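Long-range contacts in conserved domain protein (PDB 3FBQ), which is of unknown function but contains regions assigned to two uncharacterised families of the E-set clan, built largely of antiparallel beta strands: residues 202-207 against 235-240; 239-244 against 285-290; 208-213 against 229-234; 22-27 against 172-177. All blocks are in the same frame, centred on the assembly; numbering follows the deposited sequence.

Contact 1 of 4, residues 202-207 against 235-240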
loop_
_atom_site.group_PDB
_atom_site.type_symbol
_atom_site.label_atom_id
_atom_site.label_comp_id
_atom_site.label_asym_id
_atom_site.label_seq_id
_atom_site.Cartn_x
_atom_site.Cartn_y
_atom_site.Cartn_z
ATOM N N LYS A 202 -8.389 -27.922 26.004
ATOM C CA LYS A 202 -9.165 -29.175 26.099
ATOM C C LYS A 202 -10.480 -28.916 26.828
ATOM O O LYS A 202 -10.585 -27.874 27.462
ATOM C CB LYS A 202 -8.353 -30.237 26.844
ATOM C CG LYS A 202 -7.271 -30.869 26.001
ATOM C CD LYS A 202 -6.842 -32.181 26.631
ATOM C CE LYS A 202 -5.911 -32.952 25.698
ATOM N NZ LYS A 202 -4.928 -33.781 26.513
ATOM N N ASP A 203 -11.437 -29.834 26.736
ATOM C CA ASP A 203 -12.609 -29.808 27.602
ATOM C C ASP A 203 -12.650 -31.030 28.513
ATOM O O ASP A 203 -11.783 -31.901 28.438
ATOM C CB ASP A 203 -13.890 -29.729 26.769
ATOM C CG ASP A 203 -14.057 -30.918 25.844
ATOM O OD1 ASP A 203 -13.323 -31.914 26.015
ATOM O OD2 ASP A 203 -14.922 -30.858 24.946
ATOM N N ASP A 204 -13.663 -31.090 29.371
ATOM C CA ASP A 204 -13.648 -31.997 30.511
ATOM C C ASP A 204 -13.396 -33.436 30.069
ATOM O O ASP A 204 -13.327 -34.346 30.895
ATOM C CB ASP A 204 -14.965 -31.908 31.284
ATOM C CG ASP A 204 -16.079 -31.283 30.468
ATOM O OD1 ASP A 204 -15.914 -30.127 30.023
ATOM O OD2 ASP A 204 -17.117 -31.947 30.270
ATOM N N LEU A 205 -13.262 -33.632 28.761
ATOM C CA LEU A 205 -14.100 -34.581 28.040
ATOM C C LEU A 205 -13.271 -35.434 27.085
ATOM O O LEU A 205 -13.791 -36.344 26.440
ATOM C CB LEU A 205 -15.200 -33.846 27.269
ATOM C CG LEU A 205 -16.424 -34.677 26.878
ATOM C CD1 LEU A 205 -16.691 -35.761 27.911
ATOM C CD2 LEU A 205 -17.644 -33.786 26.702
ATOM N N GLY A 206 -11.980 -35.133 27.001
ATOM C CA GLY A 206 -11.123 -35.726 25.991
ATOM C C GLY A 206 -10.579 -34.700 25.017
ATOM O O GLY A 206 -9.382 -34.680 24.725
ATOM N N ASN A 207 -11.460 -33.843 24.513
ATOM C CA ASN A 207 -11.233 -33.170 23.240
ATOM C C ASN A 207 -10.289 -32.023 23.272
ATOM O O ASN A 207 -10.150 -31.324 24.282
ATOM C CB ASN A 207 -12.524 -32.606 22.703
ATOM C CG ASN A 207 -13.638 -33.608 22.704
ATOM O OD1 ASN A 207 -14.660 -33.399 23.365
ATOM N ND2 ASN A 207 -13.469 -34.695 21.938
ATOM N N GLU A 235 -20.889 -29.756 22.494
ATOM C CA GLU A 235 -22.116 -29.403 23.266
ATOM C C GLU A 235 -22.240 -30.059 24.639
ATOM O O GLU A 235 -22.944 -29.527 25.516
ATOM C CB GLU A 235 -23.398 -29.622 22.471
ATOM C CG GLU A 235 -23.683 -28.516 21.447
ATOM C CD GLU A 235 -24.042 -27.112 22.059
ATOM O OE1 GLU A 235 -24.812 -27.043 23.061
ATOM O OE2 GLU A 235 -23.601 -26.078 21.505
ATOM N N ASN A 236 -21.578 -31.215 24.806
ATOM C CA ASN A 236 -21.600 -31.937 26.054
ATOM C C ASN A 236 -20.491 -31.508 27.007
ATOM O O ASN A 236 -20.389 -32.076 28.088
ATOM C CB ASN A 236 -21.422 -33.448 25.846
ATOM C CG ASN A 236 -22.590 -34.127 25.145
ATOM O OD1 ASN A 236 -23.791 -33.800 25.338
ATOM N ND2 ASN A 236 -22.236 -35.151 24.351
ATOM N N ALA A 237 -19.618 -30.598 26.592
ATOM C CA ALA A 237 -18.556 -30.080 27.444
ATOM C C ALA A 237 -19.117 -29.167 28.532
ATOM O O ALA A 237 -19.993 -28.324 28.276
ATOM C CB ALA A 237 -17.519 -29.320 26.613
ATOM N N THR A 238 -18.567 -29.330 29.732
ATOM C CA THR A 238 -18.899 -28.553 30.934
ATOM C C THR A 238 -17.800 -27.542 31.287
ATOM O O THR A 238 -18.075 -26.472 31.838
ATOM C CB THR A 238 -18.983 -29.507 32.144
ATOM O OG1 THR A 238 -20.049 -30.438 31.932
ATOM C CG2 THR A 238 -19.197 -28.728 33.442
ATOM N N LYS A 239 -16.551 -27.898 30.991
ATOM C CA LYS A 239 -15.430 -27.139 31.473
ATOM C C LYS A 239 -14.336 -27.173 30.413
ATOM O O LYS A 239 -14.156 -28.217 29.755
ATOM C CB LYS A 239 -14.903 -27.768 32.773
ATOM C CG LYS A 239 -15.731 -27.466 34.034
ATOM C CD LYS A 239 -15.044 -28.032 35.262
ATOM C CE LYS A 239 -14.776 -29.536 35.040
ATOM N NZ LYS A 239 -13.468 -30.088 35.631
ATOM N N LEU A 240 -13.614 -26.051 30.273
ATOM C CA LEU A 240 -12.404 -25.983 29.438
ATOM C C LEU A 240 -11.165 -26.051 30.308
ATOM O O LEU A 240 -11.075 -25.365 31.346
ATOM C CB LEU A 240 -12.339 -24.696 28.596
ATOM C CG LEU A 240 -13.405 -24.617 27.498
ATOM C CD1 LEU A 240 -13.604 -23.216 26.911
ATOM C CD2 LEU A 240 -13.121 -25.632 26.390
#
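The carboxylate of Asp204 grips the backbone of Thr238 and Lys239. Thr238 N lies between the two oxygens, 2.8 Å from Asp204 OD1 and 3.0 Å from Asp204 OD2. Both are approached on their syn side, with the donor moderately out of the carboxylate plane. The bond to OD2 is the straighter one. Lys239 N also donates to OD1, from above the plane (49° out of it) and on the same face as Thr238 N. OD1 therefore accepts two backbone N-H groups. This double grip holds the carboxylate over the start of strand 239-247, and the side chains of Asp204 and Thr238 cross there at about a right angle.

Asp204 sits in a type I beta turn, Asp203 to Gly206, which leads from strand 196-203 towards strand 208-218. Strand 239-247 lies on the other side of strand 196-203 in the same antiparallel sheet. Asp203 and Leu240 form the last pair here, a non-hydrogen-bonded one. The Asp203 carboxylate binds residues that follow the turn. Its CG stands between the backbone N and the carbonyl carbon (chi1 61°), OD1 accepts from Asn207 N at 3.1 Å, and OD2 is bonded to the hydroxyl of Tyr209.

Ala237 CB packs against this carboxylate, 3.4 Å from Asp203 OD2. Leu240 CD2 lies 3.6 Å from Lys202 O and also reaches Asp203 CB. At the outer edge, Leu205 CD2 rests on the backbone of Asn236, 3.5 Å from Asn236 O, with Asn236 CB at 3.9 Å.

Contact 2 of 4, residues 239-244 against 285-290; sequences KLIVTP and DIVIDL
Asp285 lies beside Ile241 to Pro244 of strand 239-247, and Pro244 CD comes up to Asp285 N at 3.6 Å. Ile286 then starts the regular antiparallel ladder. It forms a hydrogen-bonded pair with Val242, through N to Val242 O and O to Val242 N, each 2.7 Å. Its side chain turns inward and packs on Met166 of strand 162-171.

Val287 points to the outer face. It pairs with Ile241 without hydrogen bonds, and the two side chains lie side by side, with Val287 CG2 4.0 Å from Ile241 CG1. The other branch, CG1, stands anti to the backbone N (chi1 167°) and touches Lys239 CD at 3.8 Å. Ile288 returns to the inner face and repeats the hydrogen-bonded pattern with Leu240. Its CD1 reaches diagonally to Val242 CG2, 3.9 Å away. Asp289 lies beside Lys239, pointing the same way, but Asp289 OD1 and Lys239 NZ are 6.6 Å apart. Beyond the strand, Leu290 crosses Leu240 at about a right angle, and its CD2 is 3.8 Å from Leu240 CD1.

The inner face, with Leu240, Val242, Ile286 and Ile288, is wholly apolar and buried, consistent with the core of a beta sandwich. Charge is kept to the outer face and the strand end, so backbone bonds and apolar packing hold this edge strand, not a salt bridge.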
loop_
_atom_site.group_PDB
_atom_site.type_symbol
_atom_site.label_atom_id
_atom_site.label_comp_id
_atom_site.label_asym_id
_atom_site.label_seq_id
_atom_site.Cartn_x
_atom_site.Cartn_y
_atom_site.Cartn_z
ATOM N N LYS A 239 -16.551 -27.898 30.991
ATOM C CA LYS A 239 -15.430 -27.139 31.473
ATOM C C LYS A 239 -14.336 -27.173 30.413
ATOM O O LYS A 239 -14.156 -28.217 29.755
ATOM C CB LYS A 239 -14.903 -27.768 32.773
ATOM C CG LYS A 239 -15.731 -27.466 34.034
ATOM C CD LYS A 239 -15.044 -28.032 35.262
ATOM C CE LYS A 239 -14.776 -29.536 35.040
ATOM N NZ LYS A 239 -13.468 -30.088 35.631
ATOM N N LEU A 240 -13.614 -26.051 30.273
ATOM C CA LEU A 240 -12.404 -25.983 29.438
ATOM C C LEU A 240 -11.165 -26.051 30.308
ATOM O O LEU A 240 -11.075 -25.365 31.346
ATOM C CB LEU A 240 -12.339 -24.696 28.596
ATOM C CG LEU A 240 -13.405 -24.617 27.498
ATOM C CD1 LEU A 240 -13.604 -23.216 26.911
ATOM C CD2 LEU A 240 -13.121 -25.632 26.390
ATOM N N ILE A 241 -10.203 -26.866 29.882
ATOM C CA ILE A 241 -8.920 -26.949 30.570
ATOM C C ILE A 241 -7.885 -26.308 29.657
ATOM O O ILE A 241 -7.643 -26.767 28.512
ATOM C CB ILE A 241 -8.548 -28.421 31.025
ATOM C CG1 ILE A 241 -9.623 -29.005 31.950
ATOM C CG2 ILE A 241 -7.220 -28.427 31.783
ATOM C CD1 ILE A 241 -10.685 -29.839 31.232
ATOM N N VAL A 242 -7.329 -25.217 30.155
ATOM C CA VAL A 242 -6.480 -24.356 29.350
ATOM C C VAL A 242 -5.048 -24.454 29.831
ATOM O O VAL A 242 -4.749 -24.152 31.002
ATOM C CB VAL A 242 -6.918 -22.857 29.462
ATOM C CG1 VAL A 242 -5.955 -21.947 28.653
ATOM C CG2 VAL A 242 -8.356 -22.636 28.986
ATOM N N THR A 243 -4.135 -24.821 28.946
ATOM C CA THR A 243 -2.740 -24.779 29.373
ATOM C C THR A 243 -1.955 -23.648 28.644
ATOM O O THR A 243 -1.871 -23.630 27.391
ATOM C CB THR A 243 -2.037 -26.175 29.326
ATOM O OG1 THR A 243 -1.129 -26.235 28.224
ATOM C CG2 THR A 243 -3.028 -27.366 29.229
ATOM N N PRO A 244 -1.416 -22.679 29.439
ATOM C CA PRO A 244 -0.547 -21.601 28.944
ATOM C C PRO A 244 0.869 -22.096 28.685
ATOM O O PRO A 244 1.588 -22.433 29.626
ATOM C CB PRO A 244 -0.540 -20.582 30.104
ATOM C CG PRO A 244 -1.524 -21.082 31.133
ATOM C CD PRO A 244 -1.671 -22.543 30.889
ATOM N N ASP A 285 -1.623 -23.983 34.230
ATOM C CA ASP A 285 -2.937 -24.692 33.949
ATOM C C ASP A 285 -4.346 -24.320 34.519
ATOM O O ASP A 285 -4.612 -24.539 35.669
ATOM C CB ASP A 285 -2.771 -26.189 34.096
ATOM C CG ASP A 285 -3.442 -26.949 32.996
ATOM O OD1 ASP A 285 -2.902 -26.987 31.900
ATOM O OD2 ASP A 285 -4.491 -27.541 33.212
ATOM N N ILE A 286 -5.263 -23.849 33.671
ATOM C CA ILE A 286 -6.548 -23.235 34.095
ATOM C C ILE A 286 -7.905 -23.860 33.729
ATOM O O ILE A 286 -8.090 -24.317 32.618
ATOM C CB ILE A 286 -6.670 -21.841 33.533
ATOM C CG1 ILE A 286 -5.364 -21.111 33.649
ATOM C CG2 ILE A 286 -7.685 -21.076 34.269
ATOM C CD1 ILE A 286 -5.530 -19.662 33.538
ATOM N N VAL A 287 -8.863 -23.797 34.664
ATOM C CA VAL A 287 -10.206 -24.372 34.523
ATOM C C VAL A 287 -11.346 -23.368 34.455
ATOM O O VAL A 287 -11.590 -22.592 35.372
ATOM C CB VAL A 287 -10.457 -25.461 35.550
ATOM C CG1 VAL A 287 -11.936 -25.829 35.607
ATOM C CG2 VAL A 287 -9.580 -26.642 35.189
ATOM N N ILE A 288 -12.013 -23.387 33.315
ATOM C CA ILE A 288 -13.063 -22.472 33.013
ATOM C C ILE A 288 -14.392 -23.223 32.982
ATOM O O ILE A 288 -14.552 -24.198 32.228
ATOM C CB ILE A 288 -12.771 -21.856 31.656
ATOM C CG1 ILE A 288 -11.586 -20.887 31.792
ATOM C CG2 ILE A 288 -13.981 -21.154 31.112
ATOM C CD1 ILE A 288 -11.090 -20.263 30.472
ATOM N N ASP A 289 -15.331 -22.782 33.814
ATOM C CA ASP A 289 -16.700 -23.257 33.764
ATOM C C ASP A 289 -17.419 -22.707 32.540
ATOM O O ASP A 289 -17.726 -21.509 32.484
ATOM C CB ASP A 289 -17.473 -22.727 34.966
ATOM C CG ASP A 289 -17.292 -23.578 36.232
ATOM O OD1 ASP A 289 -16.173 -24.123 36.470
ATOM O OD2 ASP A 289 -18.301 -23.685 36.990
ATOM N N LEU A 290 -17.704 -23.542 31.549
ATOM C CA LEU A 290 -18.806 -23.212 30.677
ATOM C C LEU A 290 -19.978 -23.214 31.673
ATOM O O LEU A 290 -20.221 -24.221 32.421
ATOM C CB LEU A 290 -18.963 -24.271 29.591
ATOM C CG LEU A 290 -17.717 -24.661 28.767
ATOM C CD1 LEU A 290 -17.950 -25.774 27.758
ATOM C CD2 LEU A 290 -17.219 -23.461 28.027
#

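Contact 3 of 4, residues 208-213 against 229-234; sequences DYSGEG and TFQKLN
Asp208 only brushes Gln231, and Tyr209 opens the contact proper, at the open end of the beta hairpin of strands 208-218 and 224-231. The Tyr209 ring lies beside the chain that leaves the second strand. Gln231 CB meets the ring edge at CD2, 3.7 Å away, and Lys232 O meets the same edge at CE2. The hydroxyl reaches further along and accepts from Asn234 N at 3.1 Å. This oxygen is shared with Asp203, so it links three parts of the sheet end. On the strand side, Tyr209 CB packs on Phe230 CB at 4.0 Å.

Ser210 is clasped by Gln231 twice. Gln231 N donates to Ser210 O at 3.0 Å. The glutamine side chain is extended at chi2 (-176°), which carries CD out beside Ser210, and OE1 accepts from Ser210 N at 2.8 Å. That donor is tilted only 16° from the amide carbonyl plane. Main chain and side chain of Gln231 thus both bond Ser210.

Gly211 pairs with Phe230 without hydrogen bonds. Phe230 CD1 lies 3.6 Å from Gly211 CA, while Tyr209 O sits at the edge of the ring. Phe230 also meets the ring of Phe176 on the neighbouring strand. Glu212 pairs with Thr229 in the hydrogen-bonded manner, and its OE1 is bonded to Tyr21. Thr229 N donates to Glu212 O at 3.0 Å.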
loop_
_atom_site.group_PDB
_atom_site.type_symbol
_atom_site.label_atom_id
_atom_site.label_comp_id
_atom_site.label_asym_id
_atom_site.label_seq_id
_atom_site.Cartn_x
_atom_site.Cartn_y
_atom_site.Cartn_z
ATOM N N ASP A 208 -9.673 -31.817 22.113
ATOM C CA ASP A 208 -8.714 -30.759 21.897
ATOM C C ASP A 208 -9.355 -29.749 20.945
ATOM O O ASP A 208 -10.234 -30.101 20.158
ATOM C CB ASP A 208 -7.464 -31.339 21.285
ATOM C CG ASP A 208 -6.191 -30.763 21.911
ATOM O OD1 ASP A 208 -5.633 -29.679 21.459
ATOM O OD2 ASP A 208 -5.734 -31.444 22.869
ATOM N N TYR A 209 -8.927 -28.498 21.022
ATOM C CA TYR A 209 -9.419 -27.510 20.123
ATOM C C TYR A 209 -8.275 -26.836 19.367
ATOM O O TYR A 209 -7.348 -26.249 19.980
ATOM C CB TYR A 209 -10.300 -26.512 20.887
ATOM C CG TYR A 209 -11.528 -27.214 21.405
ATOM C CD1 TYR A 209 -11.514 -27.882 22.651
ATOM C CD2 TYR A 209 -12.691 -27.283 20.626
ATOM C CE1 TYR A 209 -12.630 -28.564 23.108
ATOM C CE2 TYR A 209 -13.803 -27.992 21.071
ATOM C CZ TYR A 209 -13.763 -28.602 22.318
ATOM O OH TYR A 209 -14.875 -29.270 22.767
ATOM N N SER A 210 -8.336 -26.995 18.042
ATOM C CA SER A 210 -7.636 -26.143 17.087
ATOM C C SER A 210 -8.168 -24.721 17.145
ATOM O O SER A 210 -9.389 -24.484 17.317
ATOM C CB SER A 210 -7.780 -26.646 15.635
ATOM O OG SER A 210 -6.983 -27.818 15.400
ATOM N N GLY A 211 -7.226 -23.787 16.995
ATOM C CA GLY A 211 -7.463 -22.377 17.169
ATOM C C GLY A 211 -6.385 -21.587 16.504
ATOM O O GLY A 211 -5.415 -22.143 16.062
ATOM N N GLU A 212 -6.534 -20.267 16.495
ATOM C CA GLU A 212 -5.649 -19.370 15.784
ATOM C C GLU A 212 -5.683 -18.012 16.434
ATOM O O GLU A 212 -6.742 -17.451 16.534
ATOM C CB GLU A 212 -6.240 -19.194 14.395
ATOM C CG GLU A 212 -5.228 -19.149 13.323
ATOM C CD GLU A 212 -5.779 -19.700 12.026
ATOM O OE1 GLU A 212 -6.565 -18.960 11.329
ATOM O OE2 GLU A 212 -5.427 -20.885 11.735
ATOM N N GLY A 213 -4.547 -17.455 16.832
ATOM C CA GLY A 213 -4.509 -16.093 17.383
ATOM C C GLY A 213 -5.269 -15.107 16.489
ATOM O O GLY A 213 -5.457 -15.383 15.313
ATOM N N THR A 229 -9.090 -17.833 18.424
ATOM C CA THR A 229 -10.383 -18.437 18.120
ATOM C C THR A 229 -10.245 -19.919 17.955
ATOM O O THR A 229 -9.262 -20.380 17.409
ATOM C CB THR A 229 -11.002 -17.776 16.904
ATOM O OG1 THR A 229 -10.796 -16.374 17.054
ATOM C CG2 THR A 229 -12.559 -18.087 16.804
ATOM N N PHE A 230 -11.214 -20.655 18.467
ATOM C CA PHE A 230 -11.132 -22.090 18.407
ATOM C C PHE A 230 -12.446 -22.696 17.930
ATOM O O PHE A 230 -13.498 -22.014 17.865
ATOM C CB PHE A 230 -10.799 -22.687 19.752
ATOM C CG PHE A 230 -9.627 -22.048 20.477
ATOM C CD1 PHE A 230 -8.401 -22.776 20.637
ATOM C CD2 PHE A 230 -9.751 -20.791 21.069
ATOM C CE1 PHE A 230 -7.325 -22.255 21.366
ATOM C CE2 PHE A 230 -8.664 -20.198 21.786
ATOM C CZ PHE A 230 -7.441 -20.946 21.939
ATOM N N GLN A 231 -12.332 -23.977 17.581
ATOM C CA GLN A 231 -13.363 -24.834 17.006
ATOM C C GLN A 231 -14.700 -24.770 17.704
ATOM O O GLN A 231 -14.752 -24.493 18.904
ATOM C CB GLN A 231 -12.898 -26.293 17.095
ATOM C CG GLN A 231 -11.687 -26.616 16.236
ATOM C CD GLN A 231 -11.357 -28.079 16.314
ATOM O OE1 GLN A 231 -10.247 -28.462 16.643
ATOM N NE2 GLN A 231 -12.341 -28.904 16.068
ATOM N N LYS A 232 -15.777 -25.032 16.943
ATOM C CA LYS A 232 -17.090 -25.302 17.528
ATOM C C LYS A 232 -16.852 -26.020 18.846
ATOM O O LYS A 232 -16.376 -27.159 18.855
ATOM C CB LYS A 232 -17.908 -26.203 16.618
ATOM C CG LYS A 232 -19.316 -25.771 16.529
ATOM C CD LYS A 232 -20.224 -26.902 16.275
ATOM C CE LYS A 232 -21.684 -26.525 16.466
ATOM N NZ LYS A 232 -22.132 -26.062 17.837
ATOM N N LEU A 233 -17.085 -25.315 19.946
ATOM C CA LEU A 233 -17.220 -25.924 21.260
ATOM C C LEU A 233 -18.147 -27.152 21.295
ATOM O O LEU A 233 -19.259 -27.078 20.843
ATOM C CB LEU A 233 -17.810 -24.882 22.200
ATOM C CG LEU A 233 -17.930 -25.311 23.646
ATOM C CD1 LEU A 233 -16.578 -25.872 24.146
ATOM C CD2 LEU A 233 -18.340 -24.115 24.452
ATOM N N ASN A 234 -17.695 -28.262 21.864
ATOM C CA ASN A 234 -18.526 -29.487 21.958
ATOM C C ASN A 234 -19.697 -29.365 22.922
ATOM O O ASN A 234 -19.510 -28.947 24.048
ATOM C CB ASN A 234 -17.692 -30.712 22.363
ATOM C CG ASN A 234 -18.533 -31.981 22.370
ATOM O OD1 ASN A 234 -19.437 -32.128 23.200
ATOM N ND2 ASN A 234 -18.290 -32.866 21.409
#

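Contact 4 of 4, residues 22-27 against 172-177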
loop_
_atom_site.group_PDB
_atom_site.type_symbol
_atom_site.label_atom_id
_atom_site.label_comp_id
_atom_site.label_asym_id
_atom_site.label_seq_id
_atom_site.Cartn_x
_atom_site.Cartn_y
_atom_site.Cartn_z
ATOM N N GLU A 22 -13.954 -25.361 9.636
ATOM C CA GLU A 22 -14.897 -26.388 9.272
ATOM C C GLU A 22 -16.377 -25.921 9.120
ATOM O O GLU A 22 -16.992 -26.266 8.120
ATOM C CB GLU A 22 -14.783 -27.627 10.150
ATOM C CG GLU A 22 -16.164 -28.303 10.182
ATOM C CD GLU A 22 -16.155 -29.840 10.115
ATOM O OE1 GLU A 22 -15.529 -30.460 11.025
ATOM O OE2 GLU A 22 -16.821 -30.405 9.190
ATOM N N ASN A 23 -16.926 -25.101 10.034
ATOM C CA ASN A 23 -18.325 -24.649 9.864
ATOM C C ASN A 23 -18.557 -23.263 9.388
ATOM O O ASN A 23 -19.674 -22.759 9.494
ATOM C CB ASN A 23 -19.152 -24.862 11.107
ATOM C CG ASN A 23 -18.944 -26.194 11.656
ATOM O OD1 ASN A 23 -19.256 -27.189 10.996
ATOM N ND2 ASN A 23 -18.350 -26.258 12.854
ATOM N N TYR A 24 -17.543 -22.655 8.813
ATOM C CA TYR A 24 -17.659 -21.266 8.430
ATOM C C TYR A 24 -18.562 -21.012 7.186
ATOM O O TYR A 24 -19.369 -20.074 7.169
ATOM C CB TYR A 24 -16.256 -20.666 8.282
ATOM C CG TYR A 24 -15.751 -20.107 9.560
ATOM C CD1 TYR A 24 -15.538 -18.754 9.710
ATOM C CD2 TYR A 24 -15.501 -20.914 10.632
ATOM C CE1 TYR A 24 -15.086 -18.232 10.887
ATOM C CE2 TYR A 24 -15.074 -20.402 11.833
ATOM C CZ TYR A 24 -14.878 -19.056 11.947
ATOM O OH TYR A 24 -14.448 -18.551 13.139
ATOM N N LYS A 25 -18.440 -21.829 6.150
ATOM C CA LYS A 25 -19.199 -21.513 4.947
ATOM C C LYS A 25 -20.663 -21.578 5.225
ATOM O O LYS A 25 -21.435 -20.809 4.682
ATOM C CB LYS A 25 -18.907 -22.453 3.766
ATOM C CG LYS A 25 -19.447 -21.882 2.501
ATOM C CD LYS A 25 -18.839 -22.510 1.310
ATOM C CE LYS A 25 -19.661 -22.182 0.067
ATOM N NZ LYS A 25 -19.410 -20.779 -0.419
ATOM N N GLU A 26 -21.059 -22.525 6.065
ATOM C CA GLU A 26 -22.467 -22.793 6.163
ATOM C C GLU A 26 -23.122 -21.617 6.898
ATOM O O GLU A 26 -24.290 -21.280 6.699
ATOM C CB GLU A 26 -22.713 -24.157 6.794
ATOM C CG GLU A 26 -24.107 -24.645 6.477
ATOM C CD GLU A 26 -24.223 -26.184 6.422
ATOM O OE1 GLU A 26 -25.184 -26.658 5.695
ATOM O OE2 GLU A 26 -23.366 -26.878 7.098
ATOM N N PHE A 27 -22.328 -20.966 7.717
ATOM C CA PHE A 27 -22.842 -19.900 8.488
ATOM C C PHE A 27 -22.518 -18.629 7.812
ATOM O O PHE A 27 -22.951 -17.580 8.228
ATOM C CB PHE A 27 -22.313 -19.987 9.905
ATOM C CG PHE A 27 -23.113 -20.910 10.736
ATOM C CD1 PHE A 27 -24.020 -20.406 11.675
ATOM C CD2 PHE A 27 -23.035 -22.286 10.522
ATOM C CE1 PHE A 27 -24.790 -21.259 12.439
ATOM C CE2 PHE A 27 -23.804 -23.155 11.244
ATOM C CZ PHE A 27 -24.707 -22.653 12.204
ATOM N N SER A 172 -19.910 -18.755 19.533
ATOM C CA SER A 172 -20.830 -18.706 18.405
ATOM C C SER A 172 -21.198 -20.109 18.012
ATOM O O SER A 172 -20.730 -21.059 18.594
ATOM C CB SER A 172 -20.191 -18.056 17.186
ATOM O OG SER A 172 -19.255 -18.921 16.531
ATOM N N PRO A 173 -22.027 -20.258 16.996
ATOM C CA PRO A 173 -22.424 -21.609 16.632
ATOM C C PRO A 173 -21.316 -22.410 15.907
ATOM O O PRO A 173 -21.388 -23.664 15.789
ATOM C CB PRO A 173 -23.586 -21.369 15.669
ATOM C CG PRO A 173 -24.063 -20.052 16.027
ATOM C CD PRO A 173 -22.905 -19.260 16.387
ATOM N N VAL A 174 -20.301 -21.680 15.493
ATOM C CA VAL A 174 -19.378 -22.110 14.483
ATOM C C VAL A 174 -17.987 -22.163 15.165
ATOM O O VAL A 174 -17.113 -22.960 14.795
ATOM C CB VAL A 174 -19.461 -21.031 13.336
ATOM C CG1 VAL A 174 -18.347 -20.101 13.345
ATOM C CG2 VAL A 174 -19.620 -21.653 12.023
ATOM N N SER A 175 -17.802 -21.339 16.201
ATOM C CA SER A 175 -16.486 -21.148 16.806
ATOM C C SER A 175 -16.654 -20.514 18.175
ATOM O O SER A 175 -17.757 -20.142 18.581
ATOM C CB SER A 175 -15.606 -20.279 15.898
ATOM O OG SER A 175 -16.095 -18.933 15.884
ATOM N N PHE A 176 -15.556 -20.464 18.923
ATOM C CA PHE A 176 -15.553 -19.781 20.238
ATOM C C PHE A 176 -14.264 -19.045 20.502
ATOM O O PHE A 176 -13.225 -19.471 20.036
ATOM C CB PHE A 176 -15.907 -20.749 21.383
ATOM C CG PHE A 176 -14.768 -21.622 21.839
ATOM C CD1 PHE A 176 -14.708 -22.960 21.462
ATOM C CD2 PHE A 176 -13.785 -21.133 22.665
ATOM C CE1 PHE A 176 -13.685 -23.807 21.905
ATOM C CE2 PHE A 176 -12.743 -21.947 23.070
ATOM C CZ PHE A 176 -12.710 -23.299 22.719
ATOM N N ILE A 177 -14.296 -17.982 21.288
ATOM C CA ILE A 177 -13.100 -17.091 21.498
ATOM C C ILE A 177 -12.602 -16.982 22.923
ATOM O O ILE A 177 -13.372 -16.746 23.826
ATOM C CB ILE A 177 -13.399 -15.664 21.042
ATOM C CG1 ILE A 177 -13.899 -15.646 19.586
ATOM C CG2 ILE A 177 -12.182 -14.782 21.228
ATOM C CD1 ILE A 177 -14.486 -14.338 19.215
HETATM O O HOH W 1 -15.892 -25.390 13.259
#
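Val174 is the main bump of this contact, and Asn23, Tyr24 and Phe27 form the hollow that receives it. The hollow belongs to the short, weakly bonded helix 24-27 and the residue before it. The bump sits on the loop leading into strand 175-184. The contact thus joins the DUF4179 and DUF5643 family regions.

The two methyls of Val174 divide the hollow between them. CG1 lies over one face of the Tyr24 ring in a CH-pi contact, 4.0 Å from the ring centroid and 27° off its normal. The two side chains cross at about a right angle. CG2 turns towards Asn23 and Phe27, though too close to Asn23 O for its place to be sure. It lies 3.8 Å from Phe27 CD2, and the two side chains slide past each other in opposite directions. Beside it, Pro173 forms a second bump: its CB touches Phe27 at CE1. Met146 touches both Phe27 and Pro173.

At the other end, Ser175 OG makes a weak hydrogen bond to Tyr24 OH at 3.2 Å, next to Thr229 of the adjoining strand. A water lies beside Asn23. It donates to Val174 O at 3.1 Å and accepts weakly from Asn23 N. The loop that presents Val174 is folded by an ST turn. In it, Ser172 OG accepts from Val174 N, 3.1 Å away, and donates to Ser175 O at 2.8 Å.

Contact 4 comes first along the chain. It closes a loop of 144 residues, mostly strand, and ties the N-terminal region to the eight-stranded sheet. It is complete before contact 1 opens at 202. Contact 3 is nested within the loop of contact 1, as a hairpin between neighbouring strands. Contact 1 then brings strand 239-247 beside strand 196-203. Contact 2 starts on residues shared with contact 1, closes a loop of 40 residues and adds the last strand, 281-289, as an outermost strand. Contacts 3 and 4 meet where Phe230 O bonds to Phe176 N. Leu233 of contact 3 packs on Leu240 and Leu290, so the side chains of contacts 1, 2 and 3 touch.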